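Local coordinates for protein lactaldehyde dehydrogenase (Methanocaldococcus jannaschii, PDB 3PQA) that oxidises lactaldehyde to lactate with NAD as the preferred electron acceptor, a step in the biosynthesis of coenzyme F420, at residues Pro29-Ser32 / Arg33-Lys37; Ile318-Glu321 / His322-Val326; Trp325-Lys328 / Val329-Ala333. One frame throughout, in Å; residues are numbered along the deposited sequence.

Contact 1. Residues Pro29-Ser32 / Arg33-Lys37; sequences PALS and REEAK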
loop_
_atom_site.group_PDB
_atom_site.type_symbol
_atom_site.label_atom_id
_atom_site.label_comp_id
_atom_site.label_asym_id
_atom_site.label_seq_id
_atom_site.Cartn_x
_atom_site.Cartn_y
_atom_site.Cartn_z
ATOM N N PRO B 29 -8.875 44.365 -4.492
ATOM C CA PRO B 29 -7.753 44.644 -5.390
ATOM C C PRO B 29 -7.737 43.765 -6.646
ATOM O O PRO B 29 -8.114 42.586 -6.605
ATOM C CB PRO B 29 -6.522 44.362 -4.516
ATOM C CG PRO B 29 -7.035 44.371 -3.093
ATOM C CD PRO B 29 -8.418 43.833 -3.193
ATOM N N ALA B 30 -7.321 44.356 -7.760
ATOM C CA ALA B 30 -7.030 43.588 -8.963
ATOM C C ALA B 30 -5.582 43.823 -9.339
ATOM O O ALA B 30 -5.193 44.916 -9.758
ATOM C CB ALA B 30 -7.963 43.947 -10.101
ATOM N N LEU B 31 -4.779 42.782 -9.178
ATOM C CA LEU B 31 -3.355 42.845 -9.435
ATOM C C LEU B 31 -3.064 42.927 -10.925
ATOM O O LEU B 31 -3.735 42.295 -11.738
ATOM C CB LEU B 31 -2.665 41.615 -8.833
ATOM C CG LEU B 31 -2.347 41.611 -7.340
ATOM C CD1 LEU B 31 -3.583 41.819 -6.474
ATOM C CD2 LEU B 31 -1.681 40.292 -6.993
ATOM N N SER B 32 -2.074 43.737 -11.280
ATOM C CA SER B 32 -1.556 43.763 -12.635
ATOM C C SER B 32 -0.690 42.530 -12.877
ATOM O O SER B 32 -0.283 41.852 -11.920
ATOM C CB SER B 32 -0.699 45.009 -12.826
ATOM O OG SER B 32 0.449 44.927 -12.001
ATOM N N ARG B 33 -0.396 42.242 -14.147
ATOM C CA ARG B 33 0.516 41.150 -14.490
ATOM C C ARG B 33 1.862 41.346 -13.795
ATOM O O ARG B 33 2.470 40.381 -13.321
ATOM C CB ARG B 33 0.717 41.034 -16.008
ATOM C CG ARG B 33 1.652 39.878 -16.404
ATOM C CD ARG B 33 1.713 39.625 -17.917
ATOM N NE ARG B 33 0.399 39.373 -18.508
ATOM C CZ ARG B 33 -0.191 38.185 -18.612
ATOM N NH1 ARG B 33 0.395 37.075 -18.156
ATOM N NH2 ARG B 33 -1.385 38.110 -19.178
ATOM N N GLU B 34 2.306 42.598 -13.712
ATOM C CA GLU B 34 3.586 42.912 -13.087
ATOM C C GLU B 34 3.545 42.679 -11.578
ATOM O O GLU B 34 4.539 42.256 -10.990
ATOM C CB GLU B 34 4.033 44.345 -13.412
ATOM C CG GLU B 34 5.524 44.588 -13.203
ATOM C CD GLU B 34 6.384 43.546 -13.899
ATOM O OE1 GLU B 34 6.143 43.277 -15.095
ATOM O OE2 GLU B 34 7.298 42.995 -13.251
ATOM N N GLU B 35 2.394 42.927 -10.956
ATOM C CA GLU B 35 2.235 42.664 -9.527
ATOM C C GLU B 35 2.166 41.157 -9.280
ATOM O O GLU B 35 2.719 40.665 -8.285
ATOM C CB GLU B 35 1.010 43.375 -8.957
ATOM C CG GLU B 35 1.215 44.891 -8.828
ATOM C CD GLU B 35 -0.041 45.645 -8.443
ATOM O OE1 GLU B 35 -1.139 45.288 -8.921
ATOM O OE2 GLU B 35 0.080 46.623 -7.669
ATOM N N ALA B 36 1.511 40.437 -10.198
ATOM C CA ALA B 36 1.493 38.966 -10.177
ATOM C C ALA B 36 2.912 38.394 -10.290
ATOM O O ALA B 36 3.291 37.518 -9.513
ATOM C CB ALA B 36 0.581 38.408 -11.281
ATOM N N LYS B 37 3.701 38.919 -11.239
ATOM C CA LYS B 37 5.114 38.543 -11.393
ATOM C C LYS B 37 5.901 38.742 -10.104
ATOM O O LYS B 37 6.666 37.873 -9.717
ATOM C CB LYS B 37 5.787 39.306 -12.547
ATOM C CG LYS B 37 5.328 38.844 -13.921
ATOM C CD LYS B 37 6.028 39.568 -15.058
ATOM C CE LYS B 37 5.426 39.124 -16.395
ATOM N NZ LYS B 37 5.639 40.132 -17.485
#
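Glu35 OE1 takes the backbone N-H of Ser32 at 3.0 Å between OE1 and N, on its anti side and 15° out of the carboxylate plane; the near-straight N-H...O angle of 166° marks a sound bond. Ser32 OG lies 3.5 Å from Glu35 OE1, at best a weak bond. In return, Glu35 N donates to Ser32 OG over 3.0 Å. Both side chains are set for this exchange: OG of Ser32 stands between its own backbone N and carbonyl carbon (chi1 66°), while CG of Glu35 lies opposite its carbonyl carbon and the extended chain reaches back to the loop. On the way Glu35 CG passes Ser32 OG at 3.3 Å, and the Glu35 chain crosses that of buried Leu31 at about a right angle. The other carboxylate oxygen, OE2, forms a salt bridge with Arg11, a second hold on the carboxylate. With an alanine here, Ser32 N would probably lose its side-chain acceptor and Arg11 its charged mate. Ser32 O accepts from Ala36 N at 2.9 Å, a backbone bond that closes the first turn of the helix. With Ser32 as N-cap and Glu35 three residues on, the reciprocal pair is a capping box, starting helix 33-44 after strand 24-28.

Contact 2. Residues Ile318-Glu321 / His322-Val326; sequences ISVE and HAEWV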
loop_
_atom_site.group_PDB
_atom_site.type_symbol
_atom_site.label_atom_id
_atom_site.label_comp_id
_atom_site.label_asym_id
_atom_site.label_seq_id
_atom_site.Cartn_x
_atom_site.Cartn_y
_atom_site.Cartn_z
ATOM N N ILE B 318 -24.740 32.375 -11.008
ATOM C CA ILE B 318 -23.668 33.251 -10.535
ATOM C C ILE B 318 -23.661 34.634 -11.195
ATOM O O ILE B 318 -23.058 35.565 -10.662
ATOM C CB ILE B 318 -22.284 32.587 -10.694
ATOM C CG1 ILE B 318 -21.238 33.306 -9.823
ATOM C CG2 ILE B 318 -21.881 32.562 -12.173
ATOM C CD1 ILE B 318 -21.539 33.300 -8.300
ATOM N N SER B 319 -24.316 34.760 -12.348
ATOM C CA SER B 319 -24.373 36.033 -13.068
ATOM C C SER B 319 -25.595 36.092 -13.969
ATOM O O SER B 319 -26.113 35.049 -14.399
ATOM C CB SER B 319 -23.108 36.240 -13.912
ATOM O OG SER B 319 -23.127 35.427 -15.076
ATOM N N VAL B 320 -26.050 37.316 -14.254
ATOM C CA VAL B 320 -27.123 37.537 -15.221
ATOM C C VAL B 320 -26.676 37.071 -16.607
ATOM O O VAL B 320 -27.450 36.435 -17.321
ATOM C CB VAL B 320 -27.549 39.027 -15.274
ATOM C CG1 VAL B 320 -28.759 39.206 -16.175
ATOM C CG2 VAL B 320 -27.872 39.516 -13.889
ATOM N N GLU B 321 -25.425 37.382 -16.963
ATOM C CA GLU B 321 -24.806 36.964 -18.232
ATOM C C GLU B 321 -24.973 35.458 -18.466
ATOM O O GLU B 321 -25.398 35.023 -19.544
ATOM C CB GLU B 321 -23.312 37.321 -18.260
ATOM C CG GLU B 321 -22.725 37.427 -19.673
ATOM C CD GLU B 321 -21.200 37.265 -19.747
ATOM O OE1 GLU B 321 -20.460 37.760 -18.863
ATOM O OE2 GLU B 321 -20.729 36.654 -20.730
ATOM N N HIS B 322 -24.645 34.669 -17.450
ATOM C CA HIS B 322 -24.762 33.234 -17.574
ATOM C C HIS B 322 -26.221 32.812 -17.716
ATOM O O HIS B 322 -26.553 32.003 -18.562
ATOM C CB HIS B 322 -24.096 32.518 -16.397
ATOM C CG HIS B 322 -24.070 31.041 -16.565
ATOM N ND1 HIS B 322 -23.481 30.441 -17.651
ATOM C CD2 HIS B 322 -24.599 30.045 -15.822
ATOM C CE1 HIS B 322 -23.652 29.135 -17.572
ATOM N NE2 HIS B 322 -24.316 28.870 -16.464
ATOM N N ALA B 323 -27.081 33.383 -16.889
ATOM C CA ALA B 323 -28.513 33.083 -16.922
ATOM C C ALA B 323 -29.125 33.363 -18.303
ATOM O O ALA B 323 -29.948 32.588 -18.788
ATOM C CB ALA B 323 -29.233 33.871 -15.842
ATOM N N GLU B 324 -28.701 34.461 -18.930
ATOM C CA GLU B 324 -29.183 34.846 -20.260
ATOM C C GLU B 324 -28.718 33.840 -21.301
ATOM O O GLU B 324 -29.476 33.449 -22.182
ATOM C CB GLU B 324 -28.703 36.259 -20.631
ATOM C CG GLU B 324 -29.327 37.361 -19.777
ATOM C CD GLU B 324 -28.708 38.746 -19.998
ATOM O OE1 GLU B 324 -27.521 38.838 -20.390
ATOM O OE2 GLU B 324 -29.422 39.746 -19.758
ATOM N N TRP B 325 -27.462 33.419 -21.190
ATOM C CA TRP B 325 -26.935 32.392 -22.060
ATOM C C TRP B 325 -27.735 31.089 -21.897
ATOM O O TRP B 325 -28.112 30.470 -22.888
ATOM C CB TRP B 325 -25.448 32.171 -21.794
ATOM C CG TRP B 325 -24.863 31.054 -22.584
ATOM C CD1 TRP B 325 -24.440 31.094 -23.885
ATOM C CD2 TRP B 325 -24.633 29.711 -22.126
ATOM N NE1 TRP B 325 -23.958 29.859 -24.262
ATOM C CE2 TRP B 325 -24.063 28.995 -23.202
ATOM C CE3 TRP B 325 -24.846 29.051 -20.910
ATOM C CZ2 TRP B 325 -23.710 27.638 -23.099
ATOM C CZ3 TRP B 325 -24.490 27.701 -20.806
ATOM C CH2 TRP B 325 -23.927 27.015 -21.895
ATOM N N VAL B 326 -28.005 30.695 -20.651
ATOM C CA VAL B 326 -28.758 29.458 -20.368
ATOM C C VAL B 326 -30.153 29.514 -21.002
ATOM O O VAL B 326 -30.628 28.531 -21.569
ATOM C CB VAL B 326 -28.870 29.179 -18.848
ATOM C CG1 VAL B 326 -29.810 28.004 -18.572
ATOM C CG2 VAL B 326 -27.497 28.868 -18.260
#
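Ser319 OG accepts the backbone N-H of His322 at 2.9 Å between OG and N, which makes Ser319 the N-cap of helix 320-335. The hydroxyl reaches that N-H because chi1 of 75° places OG between the backbone N and the carbonyl carbon of its own residue, turned to the first helical turn. The same rotation sets Ser319 OG 3.3 Å from His322 CB. From that CB the imidazole swings off along the helix, and CG2 of Val326, one turn on, sits 3.6 Å above one face of the His322 ring, offset toward the rim. His322 NE2 is hydrogen-bonded to the carbonyl oxygen of Phe370, so the ring is held by a bond at one nitrogen as well as by a methyl on a face, and it ties the helix start to the segment leading to strand 373-379.

On another side of the turn, Glu324 crosses Val320 obliquely, its CG 3.2 Å from Val320 O. That CG is opposite the carbonyl carbon of Glu324, and the chain then runs extended. Arg346 of strand 346-347 touches both of these side chains, and Ala323 too. Backbone bonds follow the cap: Ala323 N to Ser319 O, Glu324 N to Val320 O and Trp325 N to Glu321 O. The carboxylate end of Glu324 meets Val320 through a methyl, Glu324 OE2 lying 3.7 Å from Val320 CG1.

Contact 3. Residues Trp325-Lys328 / Val329-Ala333; sequences WVEK and VVEKA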
loop_
_atom_site.group_PDB
_atom_site.type_symbol
_atom_site.label_atom_id
_atom_site.label_comp_id
_atom_site.label_asym_id
_atom_site.label_seq_id
_atom_site.Cartn_x
_atom_site.Cartn_y
_atom_site.Cartn_z
ATOM N N TRP B 325 -27.462 33.419 -21.190
ATOM C CA TRP B 325 -26.935 32.392 -22.060
ATOM C C TRP B 325 -27.735 31.089 -21.897
ATOM O O TRP B 325 -28.112 30.470 -22.888
ATOM C CB TRP B 325 -25.448 32.171 -21.794
ATOM C CG TRP B 325 -24.863 31.054 -22.584
ATOM C CD1 TRP B 325 -24.440 31.094 -23.885
ATOM C CD2 TRP B 325 -24.633 29.711 -22.126
ATOM N NE1 TRP B 325 -23.958 29.859 -24.262
ATOM C CE2 TRP B 325 -24.063 28.995 -23.202
ATOM C CE3 TRP B 325 -24.846 29.051 -20.910
ATOM C CZ2 TRP B 325 -23.710 27.638 -23.099
ATOM C CZ3 TRP B 325 -24.490 27.701 -20.806
ATOM C CH2 TRP B 325 -23.927 27.015 -21.895
ATOM N N VAL B 326 -28.005 30.695 -20.651
ATOM C CA VAL B 326 -28.758 29.458 -20.368
ATOM C C VAL B 326 -30.153 29.514 -21.002
ATOM O O VAL B 326 -30.628 28.531 -21.569
ATOM C CB VAL B 326 -28.870 29.179 -18.848
ATOM C CG1 VAL B 326 -29.810 28.004 -18.572
ATOM C CG2 VAL B 326 -27.497 28.868 -18.260
ATOM N N GLU B 327 -30.780 30.684 -20.891
ATOM C CA GLU B 327 -32.076 30.963 -21.498
ATOM C C GLU B 327 -32.053 30.683 -22.999
ATOM O O GLU B 327 -32.972 30.059 -23.530
ATOM C CB GLU B 327 -32.439 32.421 -21.234
ATOM C CG GLU B 327 -33.801 32.875 -21.726
ATOM C CD GLU B 327 -34.145 34.255 -21.187
ATOM O OE1 GLU B 327 -33.394 35.225 -21.451
ATOM O OE2 GLU B 327 -35.165 34.368 -20.485
ATOM N N LYS B 328 -30.995 31.144 -23.666
ATOM C CA LYS B 328 -30.813 30.951 -25.103
ATOM C C LYS B 328 -30.628 29.486 -25.478
ATOM O O LYS B 328 -31.116 29.040 -26.516
ATOM C CB LYS B 328 -29.628 31.767 -25.614
ATOM C CG LYS B 328 -29.918 33.238 -25.757
ATOM C CD LYS B 328 -28.634 34.032 -25.859
ATOM C CE LYS B 328 -28.925 35.516 -25.879
ATOM N NZ LYS B 328 -27.710 36.295 -25.550
ATOM N N VAL B 329 -29.911 28.749 -24.630
ATOM C CA VAL B 329 -29.675 27.332 -24.856
ATOM C C VAL B 329 -30.986 26.562 -24.708
ATOM O O VAL B 329 -31.283 25.668 -25.502
ATOM C CB VAL B 329 -28.593 26.776 -23.892
ATOM C CG1 VAL B 329 -28.414 25.287 -24.084
ATOM C CG2 VAL B 329 -27.256 27.494 -24.113
ATOM N N VAL B 330 -31.778 26.914 -23.704
ATOM C CA VAL B 330 -33.090 26.282 -23.536
ATOM C C VAL B 330 -33.976 26.551 -24.766
ATOM O O VAL B 330 -34.572 25.630 -25.318
ATOM C CB VAL B 330 -33.769 26.688 -22.203
ATOM C CG1 VAL B 330 -35.186 26.123 -22.106
ATOM C CG2 VAL B 330 -32.934 26.199 -21.027
ATOM N N GLU B 331 -34.008 27.805 -25.212
ATOM C CA GLU B 331 -34.728 28.176 -26.437
ATOM C C GLU B 331 -34.317 27.331 -27.643
ATOM O O GLU B 331 -35.172 26.835 -28.376
ATOM C CB GLU B 331 -34.525 29.659 -26.742
ATOM C CG GLU B 331 -35.360 30.572 -25.869
ATOM C CD GLU B 331 -35.136 32.047 -26.166
ATOM O OE1 GLU B 331 -34.722 32.389 -27.305
ATOM O OE2 GLU B 331 -35.398 32.866 -25.260
ATOM N N LYS B 332 -33.007 27.171 -27.833
ATOM C CA LYS B 332 -32.462 26.302 -28.877
ATOM C C LYS B 332 -32.937 24.853 -28.705
ATOM O O LYS B 332 -33.395 24.231 -29.662
ATOM C CB LYS B 332 -30.929 26.389 -28.895
ATOM C CG LYS B 332 -30.219 25.622 -30.012
ATOM C CD LYS B 332 -30.275 26.373 -31.348
ATOM C CE LYS B 332 -29.400 25.694 -32.399
ATOM N NZ LYS B 332 -30.061 24.476 -32.945
ATOM N N ALA B 333 -32.838 24.335 -27.479
ATOM C CA ALA B 333 -33.272 22.973 -27.173
ATOM C C ALA B 333 -34.730 22.742 -27.577
ATOM O O ALA B 333 -35.076 21.679 -28.099
ATOM C CB ALA B 333 -33.077 22.675 -25.690
#
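Trp325 lays one face of its indole against Val329, one turn further along the helix. The methyl CG2 of Val329 stands 3.8 Å from the centroid of the six-membered ring of Trp325 and only 16° off its normal, a CH-pi contact over the face. The nearest ring atom is Trp325 CE2, 3.6 Å from Val329 CG2, with CZ2 scarcely farther, so the methyl bears on the part of the benzene ring next to the fusion bond. The torsions of both residues bring this about: Trp325 carries CG opposite its backbone N, and Val329 holds CG2 opposite its carbonyl carbon, directed to the preceding turn, where Val329 CG2 also rests 3.3 Å from Trp325 O. The indole meets the His322 ring as well, the planes inclined at about 25°, and it touches Thr367; Val329 packs on Leu364.

The framework is the middle of helix 320-335, an amphipathic alpha-helix with regular i to i+4 bonding: Val329 N to Trp325 O, Val330 N to Val326 O, Glu331 N to Glu327 O and Lys332 N to Lys328 O. On its buried side, Val326 and Val330 both lie on Val373 of strand 373-379, and their own methyls approach only loosely, CG1 of Val326 being 4.4 Å from CG2 of Val330.

Glu327 and Glu331 run side by side in the same direction, their carboxylate planes 38° apart. Their side chains meet through CG of Glu327, 3.9 Å from OE2 of Glu331; the nearest charged oxygens, OE1 of Glu327 and OE2 of Glu331, stay 4.9 Å apart. That proximity of like charges is probably eased by Arg346, whose NE forms a salt bridge with Glu327 OE1. Lys332, bent at chi2 and chi4, brings NZ to a salt bridge with Glu336.

Contact 1 comes first along the chain, at the loop-to-helix junction between strand 24-28 and helix 33-44; contacts 2 and 3 follow much later. The first stands apart: its centre is about 28 Å from that of contact 2 and about 36 Å from that of contact 3, with no touch to either. Contacts 2 and 3 share Trp325 and Val326, and their centres are about 10 Å apart on helix 320-335, so one continues the other from the capped start into the body of the helix. That helix packs on strand 373-379 of a mixed sheet. Glu321 and Trp325 have side chains about 9 Å from that of Lys224, which probably binds NAD; this would place the start of the helix near the probable cofactor site.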